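Local coordinates for protein sorbitol dehydrogenase (Gluconobacter oxydans, PDB 5ITG) that probably oxidises D-sorbitol to L-sorbose with an NADP cofactor as hydride acceptor, as a member of the mannitol dehydrogenase family, at residues Y409-R414 / K472-K477; L105-D110 / F165-E170; P275-K278 / Q282-G285. All blocks are in the same frame, centred on the assembly; numbering follows the deposited sequence.

Interaction 1. Residues Y409-R414 / K472-K477; sequences YLEMLR and KIIREK
E411 reaches R475 by two bends: its own chain folds at chi2 (-61°), while R475 starts with CG anti to the backbone N (chi1 -166°) and then turns at chi3. The result is a side-on bidentate salt bridge joining helix 461-477 to the C-terminal part of helix 400-412, in the largely helical C-terminal part of this mannitol dehydrogenase fold. R475 NE gives its hydrogen to E411 OE1 (3.2 Å), close to the guanidinium plane. The second bond, R475 NH2 to E411 OE2, is shorter at 2.8 Å and uses the syn lone pair of OE2. The carboxylate and guanidinium planes are clearly inclined to each other, and OE2 lies tilted out of the guanidinium plane. OE2 also forms a salt bridge with R471, which would probably favour a charged carboxylate. Nearer the helix, the aliphatic part of E411 and the I474 side chain lie alongside each other, pointing opposite ways, with E411 CG 3.7 Å from I474 CG2. R414 comes in over one face of the R475 guanidinium, the planes 37° apart. D441 holds both arginines, through its carboxylate to R414 and through a weak bond from R475 to its backbone oxygen. R414 CZ lies over the centre of the tilted R475 guanidinium, 3.5 Å from R475 CZ.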
loop_
_atom_site.group_PDB
_atom_site.type_symbol
_atom_site.label_atom_id
_atom_site.label_comp_id
_atom_site.label_asym_id
_atom_site.label_seq_id
_atom_site.Cartn_x
_atom_site.Cartn_y
_atom_site.Cartn_z
ATOM N N TYR A 409 -8.684 -23.018 2.810
ATOM C CA TYR A 409 -9.361 -22.066 1.946
ATOM C C TYR A 409 -10.655 -22.701 1.421
ATOM O O TYR A 409 -11.729 -22.095 1.491
ATOM C CB TYR A 409 -8.453 -21.678 0.769
ATOM C CG TYR A 409 -9.150 -20.848 -0.291
ATOM C CD1 TYR A 409 -9.605 -19.561 -0.015
ATOM C CD2 TYR A 409 -9.376 -21.366 -1.565
ATOM C CE1 TYR A 409 -10.278 -18.804 -0.988
ATOM C CE2 TYR A 409 -10.042 -20.622 -2.542
ATOM C CZ TYR A 409 -10.491 -19.345 -2.247
ATOM O OH TYR A 409 -11.163 -18.615 -3.209
ATOM N N LEU A 410 -10.548 -23.921 0.903
ATOM C CA LEU A 410 -11.710 -24.620 0.357
ATOM C C LEU A 410 -12.797 -24.884 1.396
ATOM O O LEU A 410 -13.986 -24.764 1.100
ATOM C CB LEU A 410 -11.277 -25.934 -0.302
ATOM C CG LEU A 410 -10.448 -25.695 -1.570
ATOM C CD1 LEU A 410 -10.033 -27.021 -2.195
ATOM C CD2 LEU A 410 -11.272 -24.859 -2.548
ATOM N N GLU A 411 -12.396 -25.245 2.609
ATOM C CA GLU A 411 -13.373 -25.485 3.660
ATOM C C GLU A 411 -13.976 -24.161 4.143
ATOM O O GLU A 411 -15.164 -24.093 4.461
ATOM C CB GLU A 411 -12.728 -26.255 4.813
ATOM C CG GLU A 411 -12.466 -27.719 4.470
ATOM C CD GLU A 411 -13.752 -28.473 4.140
ATOM O OE1 GLU A 411 -14.653 -28.508 5.005
ATOM O OE2 GLU A 411 -13.862 -29.033 3.023
HETATM N N MSE A 412 -13.164 -23.105 4.175
HETATM C CA MSE A 412 -13.637 -21.789 4.610
HETATM C C MSE A 412 -14.754 -21.316 3.677
HETATM O O MSE A 412 -15.733 -20.700 4.104
HETATM C CB MSE A 412 -12.476 -20.780 4.598
HETATM C CG MSE A 412 -12.845 -19.353 5.005
HETATM SE SE MSE A 412 -13.612 -18.273 3.566
HETATM C CE MSE A 412 -12.086 -18.243 2.342
ATOM N N LEU A 413 -14.605 -21.628 2.396
ATOM C CA LEU A 413 -15.586 -21.235 1.386
ATOM C C LEU A 413 -17.006 -21.746 1.663
ATOM O O LEU A 413 -17.984 -21.135 1.224
ATOM C CB LEU A 413 -15.120 -21.724 0.008
ATOM C CG LEU A 413 -14.546 -20.739 -1.019
ATOM C CD1 LEU A 413 -13.776 -19.625 -0.352
ATOM C CD2 LEU A 413 -13.670 -21.512 -1.998
ATOM N N ARG A 414 -17.121 -22.851 2.394
ATOM C CA ARG A 414 -18.432 -23.425 2.693
ATOM C C ARG A 414 -19.323 -22.533 3.559
ATOM O O ARG A 414 -20.538 -22.737 3.625
ATOM C CB ARG A 414 -18.263 -24.814 3.313
ATOM C CG ARG A 414 -17.652 -25.813 2.328
ATOM C CD ARG A 414 -17.356 -27.174 2.944
ATOM N NE ARG A 414 -18.459 -28.121 2.786
ATOM C CZ ARG A 414 -19.430 -28.302 3.672
ATOM N NH1 ARG A 414 -19.444 -27.601 4.797
ATOM N NH2 ARG A 414 -20.392 -29.181 3.430
ATOM N N LYS A 472 -10.962 -33.606 4.416
ATOM C CA LYS A 472 -11.737 -34.628 5.111
ATOM C C LYS A 472 -11.536 -34.528 6.617
ATOM O O LYS A 472 -12.497 -34.585 7.384
ATOM C CB LYS A 472 -11.342 -36.017 4.604
ATOM C CG LYS A 472 -11.984 -36.381 3.269
ATOM C CD LYS A 472 -11.366 -37.643 2.685
ATOM C CE LYS A 472 -12.279 -38.303 1.658
ATOM N NZ LYS A 472 -12.631 -37.417 0.515
ATOM N N ILE A 473 -10.288 -34.365 7.038
ATOM C CA ILE A 473 -9.976 -34.244 8.455
ATOM C C ILE A 473 -10.587 -32.964 9.027
ATOM O O ILE A 473 -11.180 -32.979 10.104
ATOM C CB ILE A 473 -8.455 -34.225 8.682
ATOM C CG1 ILE A 473 -7.862 -35.577 8.276
ATOM C CG2 ILE A 473 -8.147 -33.892 10.145
ATOM C CD1 ILE A 473 -6.353 -35.641 8.344
ATOM N N ILE A 474 -10.446 -31.862 8.293
ATOM C CA ILE A 474 -10.987 -30.579 8.724
ATOM C C ILE A 474 -12.493 -30.635 8.934
ATOM O O ILE A 474 -13.015 -30.080 9.897
ATOM C CB ILE A 474 -10.721 -29.457 7.689
ATOM C CG1 ILE A 474 -9.231 -29.114 7.645
ATOM C CG2 ILE A 474 -11.545 -28.226 8.041
ATOM C CD1 ILE A 474 -8.885 -28.046 6.634
ATOM N N ARG A 475 -13.201 -31.291 8.024
ATOM C CA ARG A 475 -14.647 -31.347 8.154
ATOM C C ARG A 475 -15.120 -32.239 9.297
ATOM O O ARG A 475 -16.117 -31.937 9.948
ATOM C CB ARG A 475 -15.297 -31.808 6.850
ATOM C CG ARG A 475 -16.801 -31.559 6.837
ATOM C CD ARG A 475 -17.375 -31.708 5.464
ATOM N NE ARG A 475 -16.714 -30.838 4.499
ATOM C CZ ARG A 475 -17.035 -30.801 3.213
ATOM N NH1 ARG A 475 -18.007 -31.579 2.756
ATOM N NH2 ARG A 475 -16.372 -30.016 2.379
ATOM N N GLU A 476 -14.403 -33.324 9.550
ATOM C CA GLU A 476 -14.795 -34.239 10.610
ATOM C C GLU A 476 -14.258 -33.883 11.994
ATOM O O GLU A 476 -15.015 -33.881 12.964
ATOM C CB GLU A 476 -14.377 -35.667 10.245
ATOM C CG GLU A 476 -14.665 -36.697 11.318
ATOM C CD GLU A 476 -14.489 -38.119 10.823
ATOM O OE1 GLU A 476 -15.240 -38.525 9.908
ATOM O OE2 GLU A 476 -13.603 -38.829 11.343
ATOM N N LYS A 477 -12.970 -33.558 12.084
ATOM C CA LYS A 477 -12.345 -33.249 13.372
ATOM C C LYS A 477 -12.024 -31.771 13.638
ATOM O O LYS A 477 -11.523 -31.435 14.714
ATOM C CB LYS A 477 -11.052 -34.062 13.524
ATOM C CG LYS A 477 -11.094 -35.460 12.912
ATOM C CD LYS A 477 -11.931 -36.428 13.722
ATOM C CE LYS A 477 -11.271 -36.765 15.047
ATOM N NZ LYS A 477 -12.067 -37.764 15.819
#

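Interaction 2. Residues L105-D110 / F165-E170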
loop_
_atom_site.group_PDB
_atom_site.type_symbol
_atom_site.label_atom_id
_atom_site.label_comp_id
_atom_site.label_asym_id
_atom_site.label_seq_id
_atom_site.Cartn_x
_atom_site.Cartn_y
_atom_site.Cartn_z
ATOM N N LEU A 105 -2.659 23.115 -1.554
ATOM C CA LEU A 105 -3.411 23.815 -2.586
ATOM C C LEU A 105 -4.517 22.988 -3.206
ATOM O O LEU A 105 -4.360 21.791 -3.441
ATOM C CB LEU A 105 -2.483 24.273 -3.714
ATOM C CG LEU A 105 -1.454 25.371 -3.451
ATOM C CD1 LEU A 105 -0.442 24.923 -2.417
ATOM C CD2 LEU A 105 -0.762 25.717 -4.765
ATOM N N LEU A 106 -5.643 23.641 -3.462
ATOM C CA LEU A 106 -6.767 23.001 -4.123
ATOM C C LEU A 106 -6.622 23.408 -5.586
ATOM O O LEU A 106 -6.890 24.557 -5.949
ATOM C CB LEU A 106 -8.090 23.521 -3.566
ATOM C CG LEU A 106 -8.717 22.703 -2.441
ATOM C CD1 LEU A 106 -9.927 23.438 -1.882
ATOM C CD2 LEU A 106 -9.115 21.341 -2.980
ATOM N N ALA A 107 -6.182 22.467 -6.417
ATOM C CA ALA A 107 -5.973 22.722 -7.838
ATOM C C ALA A 107 -7.090 23.515 -8.511
ATOM O O ALA A 107 -6.832 24.524 -9.166
ATOM C CB ALA A 107 -5.752 21.401 -8.577
ATOM N N PRO A 108 -8.346 23.066 -8.369
ATOM C CA PRO A 108 -9.456 23.787 -8.997
ATOM C C PRO A 108 -9.539 25.272 -8.642
ATOM O O PRO A 108 -9.911 26.088 -9.483
ATOM C CB PRO A 108 -10.680 22.997 -8.539
ATOM C CG PRO A 108 -10.151 21.592 -8.460
ATOM C CD PRO A 108 -8.818 21.808 -7.762
ATOM N N ALA A 109 -9.186 25.621 -7.407
ATOM C CA ALA A 109 -9.230 27.010 -6.956
ATOM C C ALA A 109 -8.366 27.932 -7.813
ATOM O O ALA A 109 -8.729 29.084 -8.050
ATOM C CB ALA A 109 -8.800 27.102 -5.498
ATOM N N ASP A 110 -7.221 27.432 -8.273
ATOM C CA ASP A 110 -6.330 28.224 -9.121
ATOM C C ASP A 110 -5.312 27.334 -9.828
ATOM O O ASP A 110 -4.225 27.078 -9.314
ATOM C CB ASP A 110 -5.605 29.296 -8.294
ATOM C CG ASP A 110 -4.702 30.182 -9.145
ATOM O OD1 ASP A 110 -4.769 30.085 -10.388
ATOM O OD2 ASP A 110 -3.929 30.984 -8.575
ATOM N N PHE A 165 -2.443 14.108 -14.835
ATOM C CA PHE A 165 -1.722 13.896 -16.088
ATOM C C PHE A 165 -1.508 15.235 -16.789
ATOM O O PHE A 165 -0.401 15.552 -17.232
ATOM C CB PHE A 165 -2.526 12.972 -16.999
ATOM C CG PHE A 165 -3.135 11.811 -16.284
ATOM C CD1 PHE A 165 -2.331 10.830 -15.712
ATOM C CD2 PHE A 165 -4.511 11.707 -16.156
ATOM C CE1 PHE A 165 -2.893 9.761 -15.019
ATOM C CE2 PHE A 165 -5.083 10.644 -15.470
ATOM C CZ PHE A 165 -4.268 9.666 -14.898
ATOM N N GLY A 166 -2.581 16.015 -16.890
ATOM C CA GLY A 166 -2.498 17.310 -17.538
ATOM C C GLY A 166 -1.545 18.270 -16.847
ATOM O O GLY A 166 -0.763 18.952 -17.508
ATOM N N TYR A 167 -1.611 18.327 -15.518
ATOM C CA TYR A 167 -0.749 19.214 -14.739
ATOM C C TYR A 167 0.723 18.853 -14.880
ATOM O O TYR A 167 1.566 19.711 -15.140
ATOM C CB TYR A 167 -1.127 19.153 -13.258
ATOM C CG TYR A 167 -2.254 20.078 -12.848
ATOM C CD1 TYR A 167 -2.040 21.452 -12.712
ATOM C CD2 TYR A 167 -3.529 19.581 -12.586
ATOM C CE1 TYR A 167 -3.074 22.311 -12.320
ATOM C CE2 TYR A 167 -4.572 20.432 -12.194
ATOM C CZ TYR A 167 -4.334 21.793 -12.064
ATOM O OH TYR A 167 -5.354 22.637 -11.684
ATOM N N VAL A 168 1.024 17.572 -14.694
ATOM C CA VAL A 168 2.397 17.086 -14.767
ATOM C C VAL A 168 3.015 17.250 -16.147
ATOM O O VAL A 168 4.115 17.783 -16.276
ATOM C CB VAL A 168 2.470 15.599 -14.331
ATOM C CG1 VAL A 168 3.833 15.011 -14.665
ATOM C CG2 VAL A 168 2.217 15.501 -12.827
ATOM N N VAL A 169 2.317 16.794 -17.178
ATOM C CA VAL A 169 2.844 16.910 -18.529
ATOM C C VAL A 169 2.960 18.370 -18.982
ATOM O O VAL A 169 3.950 18.742 -19.609
ATOM C CB VAL A 169 1.990 16.087 -19.516
ATOM C CG1 VAL A 169 2.381 16.398 -20.953
ATOM C CG2 VAL A 169 2.203 14.591 -19.234
ATOM N N GLU A 170 1.970 19.203 -18.660
ATOM C CA GLU A 170 2.048 20.615 -19.039
ATOM C C GLU A 170 3.217 21.267 -18.299
ATOM O O GLU A 170 3.940 22.091 -18.861
ATOM C CB GLU A 170 0.737 21.340 -18.707
ATOM C CG GLU A 170 0.776 22.854 -18.905
ATOM C CD GLU A 170 0.984 23.289 -20.359
ATOM O OE1 GLU A 170 1.102 22.430 -21.261
ATOM O OE2 GLU A 170 1.029 24.513 -20.596
#
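A107 and Y167 make almost all of this contact, and the apolar part is small. The methyl of A107 lies against the far end of the tyrosine, with A107 CB 3.4 Å from Y167 OH, 3.8 Å from Y167 CZ and 3.9 Å from Y167 CE2; it meets the ring obliquely. Y167 gets there because its CG stands anti to its own carbonyl carbon (chi1 -85°), which sends the long ring off helix 164-177 across to the strand end. V114 of helix 111-119 touches both partners, and P111 and P161 add to the wall round the ring. All this belongs to the Rossmann domain: A107 follows the last residue of strand 93-106, where the chain passes through a short 3-10 turn into helix 111-119, and helix 164-177 packs beside that beta-alpha connection. Among polar atoms, Y167 OH lies 3.5 Å from A107 O. Backbone bonds fix the turn itself: A107 pairs with G61 at the end of the neighbouring parallel strand, and A107 O receives a weak bond from D110 N. D110 then serves as N-cap, its OD1 taking a weak bond from E112 N at the start of helix 111-119.

Interaction 3. Residues P275-K278 / Q282-G285; sequences PLEK and QMVG
M283, a selenomethionine here, carries this contact through a single atom, its terminal methyl CE, which pushes into the angle between L276 and E277. The tight side is the inner one. CE lies 3.5 Å from L276 CB, closer than carbon atoms usually approach, and 3.4 Å from the backbone N of E277, so the methyl sits down on the first turn of the 3-10 segment 276-278. To bring it there the M283 chain bends at both chi2 and chi3, and its chi1 of -112° is well away from a staggered value, which, with the short carbon contact, suggests some strain. L265 of strand 263-266 touches both L276 and M283, and V281 also packs on L276, so the side facing L276 is mainly aliphatic.

The outer side is polar and open to solvent, and belongs to E277. Its CG is tucked between the backbone N and the carbonyl carbon (chi1 60°), and the chain then folds back so that OE1 still comes within 3.3 Å of M283 CE. That oxygen is also salt-bridged to R273, a residue the M283 side chain also touches. In the fold, the contact closes the end of the connection between strands 263-266 and 282-284, parallel neighbours in a three-stranded mixed sheet where 282-284 is an outermost strand; K278 N bonded to P275 O (3.0 Å) shapes the turn. Across the two segments the link is van der Waals in character, with at most a weak electrostatic attraction between the slightly positive methyl and the carboxylate, whose main partner remains R273.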
loop_
_atom_site.group_PDB
_atom_site.type_symbol
_atom_site.label_atom_id
_atom_site.label_comp_id
_atom_site.label_asym_id
_atom_site.label_seq_id
_atom_site.Cartn_x
_atom_site.Cartn_y
_atom_site.Cartn_z
ATOM N N PRO A 275 18.299 12.848 1.117
ATOM C CA PRO A 275 19.142 11.740 1.579
ATOM C C PRO A 275 18.273 10.768 2.380
ATOM O O PRO A 275 18.511 10.527 3.560
ATOM C CB PRO A 275 20.178 12.448 2.442
ATOM C CG PRO A 275 19.355 13.531 3.092
ATOM C CD PRO A 275 18.522 14.057 1.936
ATOM N N LEU A 276 17.259 10.217 1.718
ATOM C CA LEU A 276 16.305 9.299 2.340
ATOM C C LEU A 276 16.901 8.089 3.063
ATOM O O LEU A 276 16.302 7.577 4.013
ATOM C CB LEU A 276 15.284 8.842 1.290
ATOM C CG LEU A 276 14.495 9.998 0.660
ATOM C CD1 LEU A 276 13.606 9.494 -0.477
ATOM C CD2 LEU A 276 13.661 10.667 1.728
ATOM N N GLU A 277 18.063 7.615 2.627
ATOM C CA GLU A 277 18.673 6.479 3.310
ATOM C C GLU A 277 18.853 6.812 4.792
ATOM O O GLU A 277 18.677 5.954 5.655
ATOM C CB GLU A 277 20.024 6.114 2.678
ATOM C CG GLU A 277 21.085 7.208 2.696
ATOM C CD GLU A 277 20.738 8.390 1.806
ATOM O OE1 GLU A 277 20.192 8.170 0.706
ATOM O OE2 GLU A 277 21.030 9.542 2.202
ATOM N N LYS A 278 19.171 8.070 5.087
ATOM C CA LYS A 278 19.370 8.497 6.470
ATOM C C LYS A 278 18.118 8.335 7.326
ATOM O O LYS A 278 18.196 8.340 8.554
ATOM C CB LYS A 278 19.841 9.955 6.514
ATOM C CG LYS A 278 21.203 10.169 5.875
ATOM C CD LYS A 278 21.696 11.602 6.027
ATOM C CE LYS A 278 23.049 11.779 5.345
ATOM N NZ LYS A 278 23.571 13.168 5.464
ATOM N N GLN A 282 15.189 2.318 1.961
ATOM C CA GLN A 282 16.114 1.364 1.365
ATOM C C GLN A 282 16.208 1.597 -0.131
ATOM O O GLN A 282 15.281 1.299 -0.880
ATOM C CB GLN A 282 15.643 -0.063 1.686
ATOM C CG GLN A 282 15.700 -0.379 3.194
ATOM C CD GLN A 282 14.818 -1.557 3.628
ATOM O OE1 GLN A 282 13.594 -1.519 3.485
ATOM N NE2 GLN A 282 15.443 -2.597 4.182
HETATM N N MSE A 283 17.336 2.157 -0.559
HETATM C CA MSE A 283 17.554 2.447 -1.968
HETATM C C MSE A 283 18.048 1.193 -2.677
HETATM O O MSE A 283 18.938 0.504 -2.179
HETATM C CB MSE A 283 18.570 3.585 -2.109
HETATM C CG MSE A 283 17.987 4.889 -2.659
HETATM SE SE MSE A 283 16.515 5.637 -1.644
HETATM C CE MSE A 283 17.483 7.007 -0.671
ATOM N N VAL A 284 17.467 0.892 -3.836
ATOM C CA VAL A 284 17.847 -0.298 -4.593
ATOM C C VAL A 284 17.908 -0.033 -6.087
ATOM O O VAL A 284 17.468 1.007 -6.561
ATOM C CB VAL A 284 16.829 -1.438 -4.392
ATOM C CG1 VAL A 284 16.736 -1.806 -2.921
ATOM C CG2 VAL A 284 15.457 -1.002 -4.923
ATOM N N GLY A 285 18.435 -1.003 -6.824
ATOM C CA GLY A 285 18.508 -0.886 -8.269
ATOM C C GLY A 285 17.234 -1.416 -8.911
ATOM O O GLY A 285 16.781 -0.904 -9.939
#

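How the interactions relate
Going from the N terminus, interaction 2 comes first: it closes a loop with 54 residues between its segments, bringing helix 164-177 back to the end of strand 93-106 within the Rossmann domain. Interaction 3 follows and is the most local, spanning just three intervening residues where the turn after strand 263-266 is packed against the edge strand 282-284. Interaction 1 comes last, bridging 57 residues between helices 400-412 and 461-477. The three are strictly in series, so none nests in or crosses another, and none touches another. Interactions 2 and 3 are 29 Å apart between centres, whereas interaction 1 lies across the chain's centre from both, its centre 53 Å from interaction 2 and 46 Å from interaction 3.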